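Local structure of nucleoside kinase (2C4E) at residues 210-215 with 220-225; 171-176 with 191-196; 131-136 with 256-261; 8-13 with 50-55. The protein phosphorylates a broad range of nucleosides, preferring inosine, guanosine and cytidine, with ATP as the best phosphate donor and magnesium or manganese ions as cofactor. All coordinates share one frame; numbering follows the deposited sequence.

Contact 1: 210-215 with 220-225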
loop_
_atom_site.group_PDB
_atom_site.type_symbol
_atom_site.label_atom_id
_atom_site.label_comp_id
_atom_site.label_asym_id
_atom_site.label_seq_id
_atom_site.Cartn_x
_atom_site.Cartn_y
_atom_site.Cartn_z
ATOM N N ALA A 210 13.827 -1.168 36.115
ATOM C CA ALA A 210 12.637 -0.339 36.041
ATOM C C ALA A 210 11.681 -0.928 35.037
ATOM O O ALA A 210 12.071 -1.291 33.918
ATOM C CB ALA A 210 12.972 1.087 35.656
ATOM N N LEU A 211 10.424 -1.045 35.464
ATOM C CA LEU A 211 9.337 -1.450 34.617
ATOM C C LEU A 211 8.455 -0.223 34.453
ATOM O O LEU A 211 7.996 0.339 35.438
ATOM C CB LEU A 211 8.529 -2.556 35.317
ATOM C CG LEU A 211 7.124 -2.820 34.787
ATOM C CD1 LEU A 211 7.209 -3.326 33.363
ATOM C CD2 LEU A 211 6.398 -3.818 35.695
ATOM N N ILE A 212 8.228 0.183 33.215
ATOM C CA ILE A 212 7.475 1.370 32.903
ATOM C C ILE A 212 6.255 0.940 32.108
ATOM O O ILE A 212 6.361 0.426 30.986
ATOM C CB ILE A 212 8.310 2.369 32.093
ATOM C CG1 ILE A 212 9.613 2.722 32.845
ATOM C CG2 ILE A 212 7.453 3.610 31.811
ATOM C CD1 ILE A 212 10.829 1.915 32.406
ATOM N N VAL A 213 5.099 1.100 32.721
ATOM C CA VAL A 213 3.841 0.763 32.089
ATOM C C VAL A 213 3.157 2.050 31.667
ATOM O O VAL A 213 2.803 2.888 32.496
ATOM C CB VAL A 213 2.928 -0.057 33.027
ATOM C CG1 VAL A 213 1.604 -0.364 32.347
ATOM C CG2 VAL A 213 3.628 -1.338 33.482
ATOM N N THR A 214 2.990 2.202 30.367
ATOM C CA THR A 214 2.376 3.383 29.811
ATOM C C THR A 214 0.909 3.113 29.527
ATOM O O THR A 214 0.534 2.032 29.059
ATOM C CB THR A 214 3.137 3.800 28.536
ATOM O OG1 THR A 214 3.271 2.661 27.673
ATOM C CG2 THR A 214 4.561 4.153 28.860
ATOM N N LYS A 215 0.085 4.106 29.846
ATOM C CA LYS A 215 -1.365 4.019 29.742
ATOM C C LYS A 215 -1.926 5.184 28.909
ATOM O O LYS A 215 -3.090 5.525 29.025
ATOM C CB LYS A 215 -1.983 4.016 31.145
ATOM C CG LYS A 215 -1.310 3.078 32.142
ATOM C CD LYS A 215 -1.879 3.249 33.542
ATOM C CE LYS A 215 -1.205 2.320 34.538
ATOM N NZ LYS A 215 -1.510 2.698 35.945
ATOM N N SER A 220 1.365 7.209 33.040
ATOM C CA SER A 220 2.243 6.050 33.095
ATOM C C SER A 220 2.639 5.801 34.537
ATOM O O SER A 220 2.340 6.597 35.431
ATOM C CB SER A 220 3.476 6.269 32.206
ATOM O OG SER A 220 4.073 7.522 32.498
ATOM N N VAL A 221 3.223 4.645 34.782
ATOM C CA VAL A 221 3.720 4.304 36.106
ATOM C C VAL A 221 5.090 3.665 35.960
ATOM O O VAL A 221 5.307 2.837 35.079
ATOM C CB VAL A 221 2.760 3.360 36.867
ATOM C CG1 VAL A 221 2.466 2.116 36.058
ATOM C CG2 VAL A 221 3.313 2.995 38.249
ATOM N N ILE A 222 6.014 4.078 36.824
ATOM C CA ILE A 222 7.331 3.495 36.899
ATOM C C ILE A 222 7.447 2.671 38.173
ATOM O O ILE A 222 7.222 3.180 39.267
ATOM C CB ILE A 222 8.394 4.612 36.927
ATOM C CG1 ILE A 222 8.236 5.530 35.711
ATOM C CG2 ILE A 222 9.781 3.992 37.006
ATOM C CD1 ILE A 222 8.910 6.889 35.884
ATOM N N TYR A 223 7.814 1.403 38.035
ATOM C CA TYR A 223 8.034 0.539 39.187
ATOM C C TYR A 223 9.502 0.234 39.300
ATOM O O TYR A 223 10.118 -0.180 38.328
ATOM C CB TYR A 223 7.302 -0.794 39.022
ATOM C CG TYR A 223 5.817 -0.678 38.914
ATOM C CD1 TYR A 223 5.180 -0.650 37.677
ATOM C CD2 TYR A 223 5.033 -0.616 40.057
ATOM C CE1 TYR A 223 3.798 -0.566 37.590
ATOM C CE2 TYR A 223 3.663 -0.535 39.976
ATOM C CZ TYR A 223 3.051 -0.497 38.737
ATOM O OH TYR A 223 1.670 -0.420 38.680
ATOM N N THR A 224 10.066 0.454 40.479
ATOM C CA THR A 224 11.390 -0.059 40.817
ATOM C C THR A 224 11.267 -0.906 42.083
ATOM O O THR A 224 10.184 -1.027 42.653
ATOM C CB THR A 224 12.369 1.089 41.043
ATOM O OG1 THR A 224 11.971 1.848 42.193
ATOM C CG2 THR A 224 12.304 2.100 39.901
ATOM N N LYS A 225 12.371 -1.489 42.531
ATOM C CA LYS A 225 12.363 -2.290 43.756
ATOM C C LYS A 225 11.922 -1.456 44.947
ATOM O O LYS A 225 11.177 -1.927 45.803
ATOM C CB LYS A 225 13.749 -2.887 44.013
ATOM C CG LYS A 225 14.112 -4.029 43.075
ATOM C CD LYS A 225 15.438 -4.669 43.463
ATOM C CE LYS A 225 15.895 -5.684 42.430
ATOM N NZ LYS A 225 17.353 -5.960 42.522
#
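V221 and V213 meet at the apolar centre of this β-hairpin, which belongs to the main sheet of the ribokinase fold. V221 CG1 lies between its own backbone N and carbonyl carbon (chi1 55°). From there V221 CG1 reaches V213 CB at 3.8 Å. V221 CG2 turns along the strand instead and covers one face of the Y223 ring, 3.5 Å above the plane and offset toward the rim. The ring edge faces the other strand. L211 runs beside the tyrosine, pointing the same way, with L211 CD2 at 3.9 Å from Y223 CD1. V213 CG2 reaches the same edge near the ring plane, 4.2 Å from Y223 CE1. F190 of helix 187-197 touches both L211 and V213 on this side of the sheet.

I212 and I222 occupy the other side. I212 CG1 and I222 CG1 are 4.2 Å apart, and F253 of helix 245-258 touches both residues.

The strands run antiparallel, with axes at 167°. Two hydrogen-bonded pairs hold them. L211 N bonds Y223 O at 3.0 Å, and Y223 N bonds back to L211 O at 2.8 Å. V213 and V221 form the second pair, again with a bond in each direction.

The hairpin turn end is polar. T214 and K215 belong to the ATP-binding site. The aliphatic part of K215 passes V221, with K215 CE at 4.0 Å from V221 CG1. T214 and S220 form a non-hydrogen-bonded pair, and their hydroxyls bond elsewhere. S220 OG bonds Y249 OH, while T214 OG1 bonds both N186 OD1 and R250 NH2.

Contact 2: 171-176 with 191-196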
loop_
_atom_site.group_PDB
_atom_site.type_symbol
_atom_site.label_atom_id
_atom_site.label_comp_id
_atom_site.label_asym_id
_atom_site.label_seq_id
_atom_site.Cartn_x
_atom_site.Cartn_y
_atom_site.Cartn_z
ATOM N N GLU A 171 9.248 -18.595 27.059
ATOM C CA GLU A 171 10.683 -18.815 27.313
ATOM C C GLU A 171 11.570 -17.700 26.760
ATOM O O GLU A 171 12.514 -17.230 27.418
ATOM C CB GLU A 171 11.098 -20.176 26.726
ATOM C CG GLU A 171 10.505 -21.384 27.452
ATOM C CD GLU A 171 9.073 -21.730 27.043
ATOM O OE1 GLU A 171 8.666 -21.438 25.897
ATOM O OE2 GLU A 171 8.345 -22.310 27.879
ATOM N N MET A 172 11.263 -17.275 25.543
ATOM C CA MET A 172 12.009 -16.226 24.893
ATOM C C MET A 172 11.768 -14.859 25.534
ATOM O O MET A 172 12.667 -14.023 25.605
ATOM C CB MET A 172 11.607 -16.149 23.435
ATOM C CG MET A 172 12.515 -15.251 22.643
ATOM S SD MET A 172 11.965 -15.119 20.963
ATOM C CE MET A 172 13.308 -14.140 20.259
ATOM N N LEU A 173 10.540 -14.612 25.955
ATOM C CA LEU A 173 10.225 -13.357 26.631
ATOM C C LEU A 173 10.936 -13.269 27.967
ATOM O O LEU A 173 11.446 -12.208 28.330
ATOM C CB LEU A 173 8.709 -13.208 26.831
ATOM C CG LEU A 173 8.239 -11.847 27.341
ATOM C CD1 LEU A 173 8.699 -10.735 26.396
ATOM C CD2 LEU A 173 6.709 -11.847 27.510
ATOM N N LEU A 174 10.983 -14.380 28.688
ATOM C CA LEU A 174 11.665 -14.428 29.964
ATOM C C LEU A 174 13.140 -14.147 29.712
ATOM O O LEU A 174 13.743 -13.349 30.407
ATOM C CB LEU A 174 11.479 -15.792 30.628
ATOM C CG LEU A 174 12.105 -15.985 32.002
ATOM C CD1 LEU A 174 11.549 -14.980 33.004
ATOM C CD2 LEU A 174 11.853 -17.429 32.480
ATOM N N GLU A 175 13.690 -14.743 28.664
ATOM C CA GLU A 175 15.122 -14.559 28.361
ATOM C C GLU A 175 15.495 -13.114 28.037
ATOM O O GLU A 175 16.479 -12.613 28.551
ATOM C CB GLU A 175 15.562 -15.489 27.228
ATOM C CG GLU A 175 17.063 -15.498 26.993
ATOM C CD GLU A 175 17.871 -16.174 28.097
ATOM O OE1 GLU A 175 17.286 -16.690 29.083
ATOM O OE2 GLU A 175 19.110 -16.197 27.960
ATOM N N ILE A 176 14.726 -12.426 27.199
ATOM C CA ILE A 176 15.082 -11.052 26.877
ATOM C C ILE A 176 14.878 -10.126 28.084
ATOM O O ILE A 176 15.668 -9.214 28.306
ATOM C CB ILE A 176 14.343 -10.566 25.606
ATOM C CG1 ILE A 176 14.998 -9.300 25.063
ATOM C CG2 ILE A 176 12.841 -10.334 25.869
ATOM C CD1 ILE A 176 14.701 -9.052 23.609
ATOM N N GLU A 191 -0.459 -6.659 30.545
ATOM C CA GLU A 191 -1.386 -7.647 31.076
ATOM C C GLU A 191 -1.134 -8.962 30.331
ATOM O O GLU A 191 -1.161 -10.027 30.934
ATOM C CB GLU A 191 -2.871 -7.158 31.042
ATOM C CG GLU A 191 -3.117 -5.971 32.003
ATOM C CD GLU A 191 -4.558 -5.406 32.042
ATOM O OE1 GLU A 191 -5.419 -5.749 31.200
ATOM O OE2 GLU A 191 -4.855 -4.580 32.948
ATOM N N ARG A 192 -0.849 -8.886 29.031
ATOM C CA ARG A 192 -0.700 -10.100 28.224
ATOM C C ARG A 192 0.583 -10.822 28.592
ATOM O O ARG A 192 0.600 -12.050 28.732
ATOM C CB ARG A 192 -0.715 -9.765 26.732
ATOM C CG ARG A 192 -0.197 -10.872 25.812
ATOM C CD ARG A 192 -0.918 -10.954 24.473
ATOM N NE ARG A 192 -0.447 -12.081 23.669
ATOM C CZ ARG A 192 -0.914 -12.405 22.467
ATOM N NH1 ARG A 192 -1.885 -11.697 21.898
ATOM N NH2 ARG A 192 -0.406 -13.450 21.825
ATOM N N ALA A 193 1.645 -10.038 28.745
ATOM C CA ALA A 193 2.956 -10.544 29.120
ATOM C C ALA A 193 2.890 -11.166 30.509
ATOM O O ALA A 193 3.468 -12.227 30.731
ATOM C CB ALA A 193 4.001 -9.441 29.092
ATOM N N SER A 194 2.162 -10.521 31.419
ATOM C CA SER A 194 2.091 -10.972 32.811
ATOM C C SER A 194 1.320 -12.274 32.919
ATOM O O SER A 194 1.691 -13.168 33.683
ATOM C CB SER A 194 1.469 -9.895 33.700
ATOM O OG SER A 194 2.232 -8.694 33.663
ATOM N N ASN A 195 0.241 -12.387 32.145
ATOM C CA ASN A 195 -0.530 -13.626 32.078
ATOM C C ASN A 195 0.322 -14.750 31.477
ATOM O O ASN A 195 0.339 -15.869 31.985
ATOM C CB ASN A 195 -1.827 -13.398 31.269
ATOM C CG ASN A 195 -2.755 -14.609 31.268
ATOM O OD1 ASN A 195 -3.068 -15.160 30.209
ATOM N ND2 ASN A 195 -3.228 -15.004 32.443
ATOM N N LEU A 196 1.075 -14.445 30.426
ATOM C CA LEU A 196 1.928 -15.452 29.794
ATOM C C LEU A 196 3.034 -15.949 30.734
ATOM O O LEU A 196 3.284 -17.155 30.820
ATOM C CB LEU A 196 2.524 -14.916 28.497
ATOM C CG LEU A 196 3.441 -15.859 27.707
ATOM C CD1 LEU A 196 2.688 -17.063 27.165
ATOM C CD2 LEU A 196 4.131 -15.087 26.586
#
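L173 reaches from helix 170-178 to A193 and L196 on helix 187-197. Its CB already points toward that helix. CG lies anti to the backbone N (chi1 -171°), which carries the branch further outward from the helix. At CG the side chain divides. CD1 has no close partner on 191-196, and CD2 makes the contact. L173 CD2 lies 4.0 Å from A193 CB and 4.2 Å from L196 CD2. Its two partners are three residues apart, on successive turns of their helix. The directions from L173 CD2 to the two partners are roughly at right angles.

L173 and A193 are the nearest CA pair across the segments, 8.2 Å apart. No hydrogen bond crosses the contact, which is apolar and small. L173 and A193 are buried, whereas L196 is exposed, at the margin of the contact.

In the fold, the two helices are consecutive. Strand 182-186, a parallel strand of the main sheet, lies between them in the chain, and each helix forms part of a β-α-β connection. Helix 170-178 also packs on helix 141-151, where I176 touches L145 and A148, and E175 forms a salt bridge with K149.

Contact 3: 131-136 with 256-261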
loop_
_atom_site.group_PDB
_atom_site.type_symbol
_atom_site.label_atom_id
_atom_site.label_comp_id
_atom_site.label_asym_id
_atom_site.label_seq_id
_atom_site.Cartn_x
_atom_site.Cartn_y
_atom_site.Cartn_z
ATOM N N THR A 131 27.678 2.624 23.506
ATOM C CA THR A 131 26.754 3.623 24.018
ATOM C C THR A 131 26.307 3.344 25.454
ATOM O O THR A 131 26.415 2.234 25.946
ATOM C CB THR A 131 25.516 3.672 23.106
ATOM O OG1 THR A 131 25.074 2.335 22.814
ATOM C CG2 THR A 131 25.879 4.282 21.759
ATOM N N GLU A 132 25.795 4.369 26.124
ATOM C CA GLU A 132 25.293 4.198 27.486
ATOM C C GLU A 132 24.053 3.321 27.535
ATOM O O GLU A 132 23.885 2.576 28.482
ATOM C CB GLU A 132 24.989 5.543 28.127
ATOM C CG GLU A 132 26.258 6.184 28.661
ATOM C CD GLU A 132 26.090 7.591 29.159
ATOM O OE1 GLU A 132 24.958 7.985 29.509
ATOM O OE2 GLU A 132 27.132 8.284 29.225
ATOM N N ILE A 133 23.183 3.476 26.543
ATOM C CA ILE A 133 21.932 2.706 26.450
ATOM C C ILE A 133 21.774 2.132 25.064
ATOM O O ILE A 133 22.033 2.809 24.076
ATOM C CB ILE A 133 20.693 3.571 26.768
ATOM C CG1 ILE A 133 20.841 4.220 28.139
ATOM C CG2 ILE A 133 19.433 2.707 26.670
ATOM C CD1 ILE A 133 19.644 5.051 28.554
ATOM N N VAL A 134 21.392 0.867 25.001
ATOM C CA VAL A 134 20.963 0.235 23.773
ATOM C C VAL A 134 19.460 0.024 23.921
ATOM O O VAL A 134 19.010 -0.758 24.773
ATOM C CB VAL A 134 21.698 -1.106 23.563
ATOM C CG1 VAL A 134 21.116 -1.861 22.409
ATOM C CG2 VAL A 134 23.194 -0.845 23.366
ATOM N N HIS A 135 18.681 0.724 23.101
ATOM C CA HIS A 135 17.236 0.613 23.131
ATOM C C HIS A 135 16.773 -0.245 21.968
ATOM O O HIS A 135 17.098 0.043 20.813
ATOM C CB HIS A 135 16.574 1.982 23.051
ATOM C CG HIS A 135 15.089 1.902 22.978
ATOM N ND1 HIS A 135 14.316 1.487 24.038
ATOM C CD2 HIS A 135 14.235 2.142 21.955
ATOM C CE1 HIS A 135 13.049 1.459 23.664
ATOM N NE2 HIS A 135 12.970 1.878 22.414
ATOM N N ILE A 136 16.016 -1.284 22.309
ATOM C CA ILE A 136 15.597 -2.337 21.408
ATOM C C ILE A 136 14.102 -2.205 21.213
ATOM O O ILE A 136 13.313 -2.496 22.102
ATOM C CB ILE A 136 15.940 -3.701 21.987
ATOM C CG1 ILE A 136 17.455 -3.798 22.129
ATOM C CG2 ILE A 136 15.396 -4.805 21.055
ATOM C CD1 ILE A 136 17.952 -5.014 22.901
ATOM N N ALA A 256 16.317 11.857 29.037
ATOM C CA ALA A 256 16.395 12.375 30.394
ATOM C C ALA A 256 17.298 11.508 31.240
ATOM O O ALA A 256 18.079 12.009 32.050
ATOM C CB ALA A 256 15.029 12.452 31.004
ATOM N N TYR A 257 17.227 10.196 31.044
ATOM C CA TYR A 257 18.075 9.321 31.822
ATOM C C TYR A 257 19.552 9.578 31.543
ATOM O O TYR A 257 20.357 9.727 32.491
ATOM C CB TYR A 257 17.714 7.848 31.613
ATOM C CG TYR A 257 18.455 6.987 32.582
ATOM C CD1 TYR A 257 17.943 6.754 33.843
ATOM C CD2 TYR A 257 19.699 6.457 32.266
ATOM C CE1 TYR A 257 18.635 5.979 34.768
ATOM C CE2 TYR A 257 20.387 5.681 33.168
ATOM C CZ TYR A 257 19.854 5.452 34.420
ATOM O OH TYR A 257 20.544 4.681 35.337
ATOM N N VAL A 258 19.917 9.657 30.266
ATOM C CA VAL A 258 21.299 9.930 29.863
ATOM C C VAL A 258 21.737 11.295 30.352
ATOM O O VAL A 258 22.922 11.502 30.718
ATOM C CB VAL A 258 21.482 9.778 28.324
ATOM C CG1 VAL A 258 22.841 10.336 27.840
ATOM C CG2 VAL A 258 21.332 8.314 27.959
ATOM N N LYS A 259 20.792 12.233 30.397
ATOM C CA LYS A 259 21.079 13.584 30.880
ATOM C C LYS A 259 21.182 13.651 32.414
ATOM O O LYS A 259 21.519 14.699 32.966
ATOM C CB LYS A 259 20.037 14.571 30.369
ATOM C CG LYS A 259 20.210 14.925 28.903
ATOM C CD LYS A 259 19.105 15.827 28.390
ATOM C CE LYS A 259 19.337 16.180 26.929
ATOM N NZ LYS A 259 19.081 17.604 26.612
ATOM N N GLY A 260 20.882 12.550 33.099
ATOM C CA GLY A 260 21.239 12.383 34.503
ATOM C C GLY A 260 20.165 12.750 35.505
ATOM O O GLY A 260 20.454 13.041 36.666
ATOM N N TYR A 261 18.912 12.706 35.074
ATOM C CA TYR A 261 17.796 13.008 35.955
ATOM C C TYR A 261 17.273 11.733 36.617
ATOM O O TYR A 261 17.527 10.628 36.142
ATOM C CB TYR A 261 16.674 13.675 35.157
ATOM C CG TYR A 261 17.090 14.981 34.536
ATOM C CD1 TYR A 261 17.363 15.078 33.174
ATOM C CD2 TYR A 261 17.211 16.125 35.309
ATOM C CE1 TYR A 261 17.762 16.276 32.606
ATOM C CE2 TYR A 261 17.602 17.337 34.746
ATOM C CZ TYR A 261 17.875 17.396 33.388
ATOM O OH TYR A 261 18.238 18.588 32.802
#
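Y257, which touches I133 through its ring, uses its carbonyl O to accept a bond from G260 N, with Y257 O and G260 N 2.9 Å apart. The same N-H also makes a weak bond to A256 O. A256 O also takes a bond from Y261 N at 3.2 Å. The bonds Y261 N to A256 O and G260 N to Y257 O, with G260 at positive phi (95°), make a Schellman motif after helix 245-258. V258 thus sits in the last turn, facing strand 131-136.

V258 directs both methyls across the contact. V258 CG1 lies anti to the backbone N (chi1 168°) and meets the carboxylate of E132, with E132 OE1 at 3.6 Å. V258 CG2 lies beside the backbone N and meets I133 CD1 at 3.7 Å. The carboxylate oxygen therefore lies against methyl groups here, with no hydrogen bond across the contact. E132 gets there through a chain extended beyond CG. It stands at a corner of the strand, and its side chain is only partly buried.

The strand and helix belong to the α/β core of the ribokinase fold, in which helix 245-258 packs against one side of the main sheet. I133 is the buried residue that faces this helix. Its extended chain and V258 slide past each other in opposite directions. I133 CD1 ends 4.0 Å from Y257 CD2, approaching the ring obliquely. The Y257 ring meets F182 edge-to-face. The Y257 side chain also touches L156 of the neighbouring strand 156-159, and L263 and C266 of helix 263-277.

Contact 4: 8-13 with 50-55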
loop_
_atom_site.group_PDB
_atom_site.type_symbol
_atom_site.label_atom_id
_atom_site.label_comp_id
_atom_site.label_asym_id
_atom_site.label_seq_id
_atom_site.Cartn_x
_atom_site.Cartn_y
_atom_site.Cartn_z
ATOM N N ILE A 8 22.889 6.969 22.773
ATOM C CA ILE A 8 21.920 5.897 22.791
ATOM C C ILE A 8 21.893 5.258 21.419
ATOM O O ILE A 8 21.841 5.960 20.417
ATOM C CB ILE A 8 20.517 6.446 23.126
ATOM C CG1 ILE A 8 20.544 7.121 24.501
ATOM C CG2 ILE A 8 19.484 5.313 23.085
ATOM C CD1 ILE A 8 19.252 7.802 24.890
ATOM N N THR A 9 21.942 3.932 21.394
ATOM C CA THR A 9 21.758 3.138 20.193
ATOM C C THR A 9 20.309 2.689 20.143
ATOM O O THR A 9 19.786 2.201 21.136
ATOM C CB THR A 9 22.639 1.883 20.250
ATOM O OG1 THR A 9 24.027 2.245 20.369
ATOM C CG2 THR A 9 22.534 1.104 18.941
ATOM N N CYS A 10 19.638 2.917 19.022
ATOM C CA CYS A 10 18.295 2.408 18.799
ATOM C C CYS A 10 18.338 1.331 17.743
ATOM O O CYS A 10 18.857 1.563 16.661
ATOM C CB CYS A 10 17.376 3.510 18.311
ATOM S SG CYS A 10 17.141 4.799 19.550
ATOM N N VAL A 11 17.794 0.166 18.077
ATOM C CA VAL A 11 17.829 -1.005 17.231
ATOM C C VAL A 11 16.394 -1.330 16.839
ATOM O O VAL A 11 15.479 -1.355 17.672
ATOM C CB VAL A 11 18.426 -2.225 17.982
ATOM C CG1 VAL A 11 18.362 -3.473 17.129
ATOM C CG2 VAL A 11 19.856 -1.942 18.432
ATOM N N GLY A 12 16.185 -1.551 15.559
ATOM C CA GLY A 12 14.891 -1.984 15.081
ATOM C C GLY A 12 14.488 -1.259 13.814
ATOM O O GLY A 12 15.320 -0.745 13.069
ATOM N N HIS A 13 13.192 -1.197 13.596
ATOM C CA HIS A 13 12.663 -0.702 12.333
ATOM C C HIS A 13 12.950 0.763 12.057
ATOM O O HIS A 13 12.704 1.629 12.891
ATOM C CB HIS A 13 11.160 -0.921 12.295
ATOM C CG HIS A 13 10.771 -2.357 12.163
ATOM N ND1 HIS A 13 11.399 -3.221 11.290
ATOM C CD2 HIS A 13 9.801 -3.075 12.773
ATOM C CE1 HIS A 13 10.841 -4.417 11.384
ATOM N NE2 HIS A 13 9.872 -4.354 12.279
ATOM N N VAL A 50 15.382 9.672 16.364
ATOM C CA VAL A 50 15.162 11.056 15.963
ATOM C C VAL A 50 14.666 11.892 17.140
ATOM O O VAL A 50 15.133 13.006 17.329
ATOM C CB VAL A 50 14.213 11.151 14.740
ATOM C CG1 VAL A 50 13.861 12.615 14.420
ATOM C CG2 VAL A 50 14.851 10.517 13.535
ATOM N N GLY A 51 13.743 11.360 17.939
ATOM C CA GLY A 51 13.280 12.051 19.140
ATOM C C GLY A 51 14.396 12.314 20.135
ATOM O O GLY A 51 14.470 13.383 20.748
ATOM N N ILE A 52 15.274 11.333 20.298
ATOM C CA ILE A 52 16.419 11.458 21.206
ATOM C C ILE A 52 17.320 12.582 20.724
ATOM O O ILE A 52 17.720 13.451 21.500
ATOM C CB ILE A 52 17.181 10.123 21.300
ATOM C CG1 ILE A 52 16.353 9.116 22.115
ATOM C CG2 ILE A 52 18.551 10.332 21.921
ATOM C CD1 ILE A 52 16.785 7.679 21.907
ATOM N N LYS A 53 17.598 12.595 19.425
ATOM C CA LYS A 53 18.501 13.588 18.845
ATOM C C LYS A 53 17.917 14.985 18.965
ATOM O O LYS A 53 18.635 15.925 19.255
ATOM C CB LYS A 53 18.814 13.262 17.390
ATOM C CG LYS A 53 19.892 14.155 16.772
ATOM C CD LYS A 53 21.281 13.929 17.411
ATOM C CE LYS A 53 22.341 14.761 16.728
ATOM N NZ LYS A 53 23.736 14.344 17.073
ATOM N N LYS A 54 16.611 15.100 18.748
ATOM C CA LYS A 54 15.915 16.379 18.860
ATOM C C LYS A 54 16.004 16.937 20.278
ATOM O O LYS A 54 16.041 18.150 20.452
ATOM C CB LYS A 54 14.448 16.229 18.437
ATOM C CG LYS A 54 14.223 16.380 16.928
ATOM C CD LYS A 54 14.441 17.850 16.486
ATOM C CE LYS A 54 13.176 18.544 15.946
ATOM N NZ LYS A 54 12.908 19.830 16.654
ATOM N N LEU A 55 16.034 16.042 21.270
ATOM C CA LEU A 55 16.213 16.415 22.684
ATOM C C LEU A 55 17.670 16.695 23.084
ATOM O O LEU A 55 17.959 16.922 24.254
ATOM C CB LEU A 55 15.622 15.338 23.597
ATOM C CG LEU A 55 14.105 15.193 23.474
ATOM C CD1 LEU A 55 13.631 13.937 24.173
ATOM C CD2 LEU A 55 13.395 16.427 23.990
#
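The backbones of I8 and I52 stay well apart, with CA atoms 8.0 Å from each other, as strand 7-11 packs against helix 44-54. Side chains bridge the distance. I52 supplies nearly all of the helix surface in the contact. Its CG1 is anti to the carbonyl carbon (chi1 -73°), and the chain then extends so that CD1 reaches the sheet. This methyl meets two residues of the strand. I52 CD1 lies 3.8 Å from I8 CG2 and 3.7 Å from C10 SG. I8 and C10 are two positions apart, so both face the helix, whereas T9 between them points away.

I8 touches I52 with a second branch as well. I8 CD1 is 3.9 Å from I52 CD1 and 4.0 Å from I52 CG2. The two isoleucines thus cross with several methyls in contact.

The site lies deep in the α/β core of the ribokinase fold. Strand 7-11 is bonded on its flanks to strands 58-62 and 131-136. Helix 245-258 lies beside helix 44-54 on the same side of the sheet: L254 and V258 touch I8, and S255 touches I52.

All three contacting residues are buried, and no hydrogen bond joins the segments. The C10 thiol meets I52 through an apolar contact, like the methyls around it. The helix is therefore held to the strand here by close, nondirectional van der Waals packing.

How the contacts relate
Contacts 3 and 4 adjoin, with centres about 10 Å apart. Their strands are neighbours in the main sheet: H135 N probably bonds T9 O at 2.7 Å. T131 OG1 and T9 OG1 are hydrogen-bonded, also at 2.7 Å. On the helix side of the sheet, I8 CG1 meets V258 CG2 at 3.7 Å, so the two apolar patches are continuous. Contact 1 lies further along this sheet, its centre about 16 Å from that of contact 3. It is closest to the active site: the T214 side chain is about 3 Å from that of R250, the inferred transition-state stabiliser. From the R250 side chain, the side chains of I52, I133 and A193 lie about 7, 9 and 12 Å away. Contact 2 touches none of the others.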